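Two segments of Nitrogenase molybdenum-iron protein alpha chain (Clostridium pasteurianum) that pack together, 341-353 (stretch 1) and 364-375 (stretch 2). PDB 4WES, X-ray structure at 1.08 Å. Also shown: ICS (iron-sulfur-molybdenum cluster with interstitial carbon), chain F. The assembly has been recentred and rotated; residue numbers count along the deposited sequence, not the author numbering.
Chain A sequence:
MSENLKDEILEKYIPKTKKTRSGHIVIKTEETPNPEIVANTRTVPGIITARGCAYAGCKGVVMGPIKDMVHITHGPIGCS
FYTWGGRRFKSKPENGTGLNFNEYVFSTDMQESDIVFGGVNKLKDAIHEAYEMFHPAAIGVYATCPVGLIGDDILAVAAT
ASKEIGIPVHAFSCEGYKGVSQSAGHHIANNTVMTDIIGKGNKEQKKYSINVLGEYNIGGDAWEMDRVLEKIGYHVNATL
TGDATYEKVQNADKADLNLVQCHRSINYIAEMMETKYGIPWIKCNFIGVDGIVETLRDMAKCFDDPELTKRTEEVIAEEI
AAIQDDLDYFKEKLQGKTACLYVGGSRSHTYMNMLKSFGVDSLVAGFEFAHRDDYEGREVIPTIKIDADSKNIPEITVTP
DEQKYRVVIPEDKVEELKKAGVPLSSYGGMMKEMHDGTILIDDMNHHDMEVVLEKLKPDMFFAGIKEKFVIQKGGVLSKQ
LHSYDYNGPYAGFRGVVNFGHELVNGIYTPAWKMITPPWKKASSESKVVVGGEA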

# COMPACT_ATOMS: atom_id res chain seq x y z
N LEU A 341 6.66 -23.60 -28.24
CA LEU A 341 6.17 -24.19 -26.99
C LEU A 341 7.20 -25.10 -26.37
O LEU A 341 7.66 -26.03 -27.02
N TYR A 342 7.48 -24.88 -25.09
CA TYR A 342 8.42 -25.73 -24.38
C TYR A 342 7.94 -25.94 -22.96
O TYR A 342 8.05 -25.06 -22.14
N VAL A 343 7.38 -27.11 -22.71
CA VAL A 343 6.85 -27.45 -21.37
C VAL A 343 7.43 -28.80 -20.95
O VAL A 343 8.49 -29.20 -21.43
N GLY A 344 6.82 -29.47 -19.98
CA GLY A 344 7.48 -30.61 -19.37
C GLY A 344 7.33 -31.93 -20.10
O GLY A 344 8.33 -32.54 -20.54
N GLY A 345 6.08 -32.40 -20.19
CA GLY A 345 5.84 -33.68 -20.75
C GLY A 345 4.55 -33.87 -21.51
O GLY A 345 4.38 -34.91 -22.13
N SER A 346 3.64 -32.89 -21.49
CA SER A 346 2.35 -33.01 -22.17
C SER A 346 1.91 -31.72 -22.84
O SER A 346 1.40 -31.75 -23.96
N ARG A 347 2.04 -30.58 -22.16
CA ARG A 347 1.31 -29.38 -22.58
C ARG A 347 1.82 -28.75 -23.87
O ARG A 347 1.08 -28.05 -24.55
N SER A 348 3.07 -29.03 -24.26
CA SER A 348 3.55 -28.59 -25.57
C SER A 348 2.66 -29.08 -26.68
O SER A 348 2.52 -28.43 -27.72
N HIS A 349 2.10 -30.29 -26.47
CA HIS A 349 1.24 -30.90 -27.46
C HIS A 349 -0.22 -30.48 -27.27
O HIS A 349 -0.91 -30.06 -28.21
N THR A 350 -0.70 -30.59 -26.03
CA THR A 350 -2.14 -30.40 -25.83
C THR A 350 -2.62 -28.97 -26.12
O THR A 350 -3.78 -28.79 -26.45
N TYR A 351 -1.74 -27.96 -25.98
CA TYR A 351 -2.10 -26.58 -26.31
C TYR A 351 -2.08 -26.25 -27.82
O TYR A 351 -2.51 -25.17 -28.22
N MET A 352 -1.57 -27.16 -28.64
CA MET A 352 -1.39 -26.83 -30.06
C MET A 352 -2.69 -26.54 -30.78
O MET A 352 -2.74 -25.63 -31.63
N ASN A 353 -3.75 -27.33 -30.54
CA ASN A 353 -4.95 -27.13 -31.33
C ASN A 353 -5.63 -25.78 -31.05
O ASN A 353 -6.22 -25.19 -31.94
N VAL A 364 8.07 -24.39 -33.32
CA VAL A 364 9.05 -25.07 -32.50
C VAL A 364 8.30 -25.67 -31.32
O VAL A 364 7.49 -24.96 -30.71
N ALA A 365 8.58 -26.92 -30.99
CA ALA A 365 8.02 -27.51 -29.78
C ALA A 365 8.98 -28.49 -29.19
O ALA A 365 9.79 -29.11 -29.88
N GLY A 366 8.91 -28.66 -27.87
CA GLY A 366 9.76 -29.64 -27.21
C GLY A 366 9.24 -29.91 -25.82
O GLY A 366 8.37 -29.20 -25.31
N PHE A 367 9.82 -30.92 -25.20
CA PHE A 367 9.55 -31.29 -23.84
C PHE A 367 10.81 -31.37 -23.03
O PHE A 367 11.88 -31.76 -23.54
N GLU A 368 10.70 -31.05 -21.73
CA GLU A 368 11.80 -31.28 -20.80
C GLU A 368 12.15 -32.76 -20.70
O GLU A 368 13.34 -33.10 -20.67
N PHE A 369 11.14 -33.61 -20.52
CA PHE A 369 11.42 -34.96 -20.00
C PHE A 369 10.52 -36.04 -20.57
O PHE A 369 10.51 -37.17 -20.08
N ALA A 370 9.75 -35.72 -21.61
CA ALA A 370 8.91 -36.72 -22.26
C ALA A 370 9.79 -37.81 -22.86
O ALA A 370 10.99 -37.65 -23.07
N HIS A 371 9.15 -38.93 -23.19
CA HIS A 371 9.83 -40.06 -23.75
C HIS A 371 9.55 -40.11 -25.26
O HIS A 371 8.70 -39.38 -25.77
N ARG A 372 10.21 -41.03 -25.97
CA ARG A 372 10.02 -41.11 -27.42
C ARG A 372 8.55 -41.31 -27.77
O ARG A 372 8.10 -40.79 -28.80
N ASP A 373 7.80 -42.07 -26.96
CA ASP A 373 6.39 -42.30 -27.26
C ASP A 373 5.56 -41.01 -27.25
O ASP A 373 4.53 -40.91 -27.96
N ASP A 374 5.89 -40.06 -26.38
CA ASP A 374 5.17 -38.79 -26.37
C ASP A 374 5.44 -37.97 -27.63
O ASP A 374 4.58 -37.22 -28.08
N TYR A 375 6.68 -38.05 -28.14
CA TYR A 375 7.04 -37.36 -29.39
C TYR A 375 6.50 -38.07 -30.62
O TYR A 375 5.94 -37.42 -31.51

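The strongest side-chain link between the stretches is made by Ser348, in the m rotamer (chi1 -49°), whose CA-to-CB bond points toward stretch 2. Its OG donates a hydrogen bond to Gly366 O at 2.7 Å and accepts one from Val343 N at 3.0 Å. Val343 N also reaches Gly366 O directly, but that bond is weak at 3.5 Å, so the small hydroxyl reinforces the parallel pairing where it is longest. On either side the ladder is tighter: Gly366 N donates to Leu341 O at 3.0 Å and Glu368 N to Val343 O at 2.9 Å. Beyond the strands, a water donates to both Gly345 O (2.7 Å) and Asp374 OD1 (2.8 Å), supplying the protons that two acceptors cannot offer each other; Asp374, an m rotamer, also accepts from His371 N through OD2 at 2.9 Å.

Phe367 (m, chi1 -67°) has the largest covered area. Its flat ring slides beneath the turn into the helix, with Gly345 O over one face and CE1 3.3 Å from Ser346 N, while CZ lies 4.1 Å from His349 CB. On the same sheet face, Met352, extended beyond its m chi1, brings CE to 3.5 Å from Ala365 CB; the small methyl leaves room for the thioether's end.

Tyr342 (t) occupies the other face. Its ring lies along bare Gly366, with CD1 3.5 Å from Gly366 O, where a CB would sit tightly at 3.3 Å from CD1. Its OH ends 3.5 Å from Glu368 CG.

Phe369 (p, chi1 54°) places its ring against Gly344 and Gly345, where a CB on either would clash with it. CZ also lies 3.4 Å from ICS S2B, while Gly344 N approaches ICS S3A at 3.3 Å, so the glycines let backbone, ring and cluster pack closely.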

# COMPACT_ATOMS: atom_id res chain seq x y z
CB LEU A 341 4.89 -25.01 -27.19
CG LEU A 341 3.71 -24.33 -27.82
CD1 LEU A 341 3.70 -24.44 -29.30
CD2 LEU A 341 2.42 -24.92 -27.28
CB TYR A 342 9.85 -25.15 -24.37
CG TYR A 342 10.82 -26.12 -23.74
CD1 TYR A 342 11.14 -27.29 -24.40
CD2 TYR A 342 11.35 -25.90 -22.49
CE1 TYR A 342 11.99 -28.22 -23.84
CE2 TYR A 342 12.21 -26.83 -21.92
CZ TYR A 342 12.53 -27.99 -22.59
OH TYR A 342 13.40 -28.92 -22.05
CB VAL A 343 5.29 -27.36 -21.29
CG1 VAL A 343 4.88 -26.82 -19.95
CG2 VAL A 343 4.73 -26.46 -22.38
CB SER A 346 1.29 -33.49 -21.17
OG SER A 346 -0.01 -33.52 -21.69
CB ARG A 347 1.27 -28.37 -21.43
CG ARG A 347 0.33 -28.85 -20.34
CD ARG A 347 0.30 -27.87 -19.19
NE ARG A 347 -0.61 -28.38 -18.16
CZ ARG A 347 -0.79 -27.81 -16.99
NH1 ARG A 347 -0.21 -26.68 -16.69
NH2 ARG A 347 -1.59 -28.41 -16.12
CB SER A 348 4.99 -29.06 -25.81
OG SER A 348 5.79 -28.75 -24.70
CB HIS A 349 1.37 -32.42 -27.38
CG HIS A 349 0.58 -33.14 -28.41
ND1 HIS A 349 0.29 -34.48 -28.33
CD2 HIS A 349 0.01 -32.69 -29.56
CE1 HIS A 349 -0.41 -34.82 -29.40
NE2 HIS A 349 -0.58 -33.76 -30.16
CB THR A 350 -2.57 -30.91 -24.46
OG1 THR A 350 -1.81 -30.24 -23.48
CG2 THR A 350 -2.42 -32.41 -24.38
CB TYR A 351 -1.23 -25.58 -25.49
CG TYR A 351 -1.83 -25.38 -24.12
CD1 TYR A 351 -2.62 -24.28 -23.87
CD2 TYR A 351 -1.64 -26.30 -23.10
CE1 TYR A 351 -3.26 -24.13 -22.66
CE2 TYR A 351 -2.27 -26.17 -21.85
CZ TYR A 351 -3.08 -25.07 -21.63
OH TYR A 351 -3.77 -24.90 -20.46
CB MET A 352 -0.65 -27.96 -30.76
CG MET A 352 0.84 -27.93 -30.47
SD MET A 352 1.71 -29.29 -31.26
CE MET A 352 3.40 -28.77 -30.97
CB ASN A 353 -5.94 -28.29 -31.18
CG ASN A 353 -6.75 -28.26 -29.88
OD1 ASN A 353 -7.80 -27.62 -29.80
ND2 ASN A 353 -6.28 -28.93 -28.86
CB VAL A 364 10.10 -24.07 -31.95
CG1 VAL A 364 11.05 -24.80 -31.01
CG2 VAL A 364 10.84 -23.35 -33.07
CB ALA A 365 6.70 -28.19 -30.07
CB PHE A 367 8.90 -32.66 -23.79
CG PHE A 367 7.52 -32.76 -24.38
CD1 PHE A 367 6.43 -32.06 -23.84
CD2 PHE A 367 7.27 -33.62 -25.46
CE1 PHE A 367 5.15 -32.23 -24.34
CE2 PHE A 367 5.97 -33.79 -25.94
CZ PHE A 367 4.93 -33.09 -25.39
CB GLU A 368 11.47 -30.76 -19.40
CG GLU A 368 11.29 -29.27 -19.23
CD GLU A 368 10.98 -28.86 -17.80
OE1 GLU A 368 10.51 -27.68 -17.63
OE2 GLU A 368 11.21 -29.64 -16.85
CB PHE A 369 11.31 -34.94 -18.45
CG PHE A 369 10.00 -34.39 -17.94
CD1 PHE A 369 8.81 -35.08 -18.10
CD2 PHE A 369 9.98 -33.16 -17.33
CE1 PHE A 369 7.63 -34.52 -17.74
CE2 PHE A 369 8.78 -32.60 -16.92
CZ PHE A 369 7.61 -33.26 -17.16
CB ALA A 370 8.06 -36.08 -23.34
CB HIS A 371 9.41 -41.38 -23.08
CG HIS A 371 9.64 -41.42 -21.60
ND1 HIS A 371 9.45 -42.58 -20.88
CD2 HIS A 371 9.93 -40.47 -20.68
CE1 HIS A 371 9.66 -42.34 -19.60
NE2 HIS A 371 9.95 -41.07 -19.44
CB ARG A 372 10.87 -42.22 -28.03
CG ARG A 372 12.34 -41.83 -28.20
CD ARG A 372 13.11 -42.93 -28.91
NE ARG A 372 12.56 -43.18 -30.23
CZ ARG A 372 12.40 -44.38 -30.75
NH1 ARG A 372 12.90 -45.45 -30.17
NH2 ARG A 372 11.75 -44.49 -31.89
CB ASP A 373 5.75 -43.40 -26.38
CG ASP A 373 6.16 -43.36 -24.91
OD1 ASP A 373 7.35 -43.23 -24.59
OD2 ASP A 373 5.25 -43.58 -24.09
CB ASP A 374 5.52 -37.98 -25.14
CG ASP A 374 5.23 -38.76 -23.87
OD1 ASP A 374 4.05 -38.94 -23.54
OD2 ASP A 374 6.22 -39.21 -23.26
CB TYR A 375 8.55 -37.23 -29.49
CG TYR A 375 9.23 -36.26 -28.55
CD1 TYR A 375 9.24 -34.90 -28.82
CD2 TYR A 375 9.87 -36.69 -27.39
CE1 TYR A 375 9.91 -33.98 -28.01
CE2 TYR A 375 10.55 -35.80 -26.57
CZ TYR A 375 10.58 -34.44 -26.88
OH TYR A 375 11.22 -33.53 -26.10
FE1 ICS F . 1.80 -34.10 -17.05
MO1 ICS F . 5.03 -28.35 -14.82
FE2 ICS F . 3.89 -33.18 -15.68
FE3 ICS F . 1.53 -31.92 -15.52
FE4 ICS F . 2.93 -31.86 -17.78
FE5 ICS F . 4.16 -29.74 -16.96
FE6 ICS F . 5.05 -31.03 -14.85
FE7 ICS F . 2.78 -29.79 -14.72
CX ICS F . 3.38 -31.27 -15.97
S1A ICS F . 3.97 -33.91 -17.82
S1B ICS F . 6.28 -29.76 -16.20
S2A ICS F . 1.98 -34.05 -14.80
S2B ICS F . 5.70 -33.07 -14.40
S3A ICS F . 3.70 -30.24 -19.11
S3B ICS F . 4.34 -29.84 -13.11
S4A ICS F . 0.67 -32.16 -17.60
S4B ICS F . 3.05 -28.02 -16.04
S5A ICS F . 0.72 -30.36 -14.15
O HOH W 1 2.54 -36.87 -22.53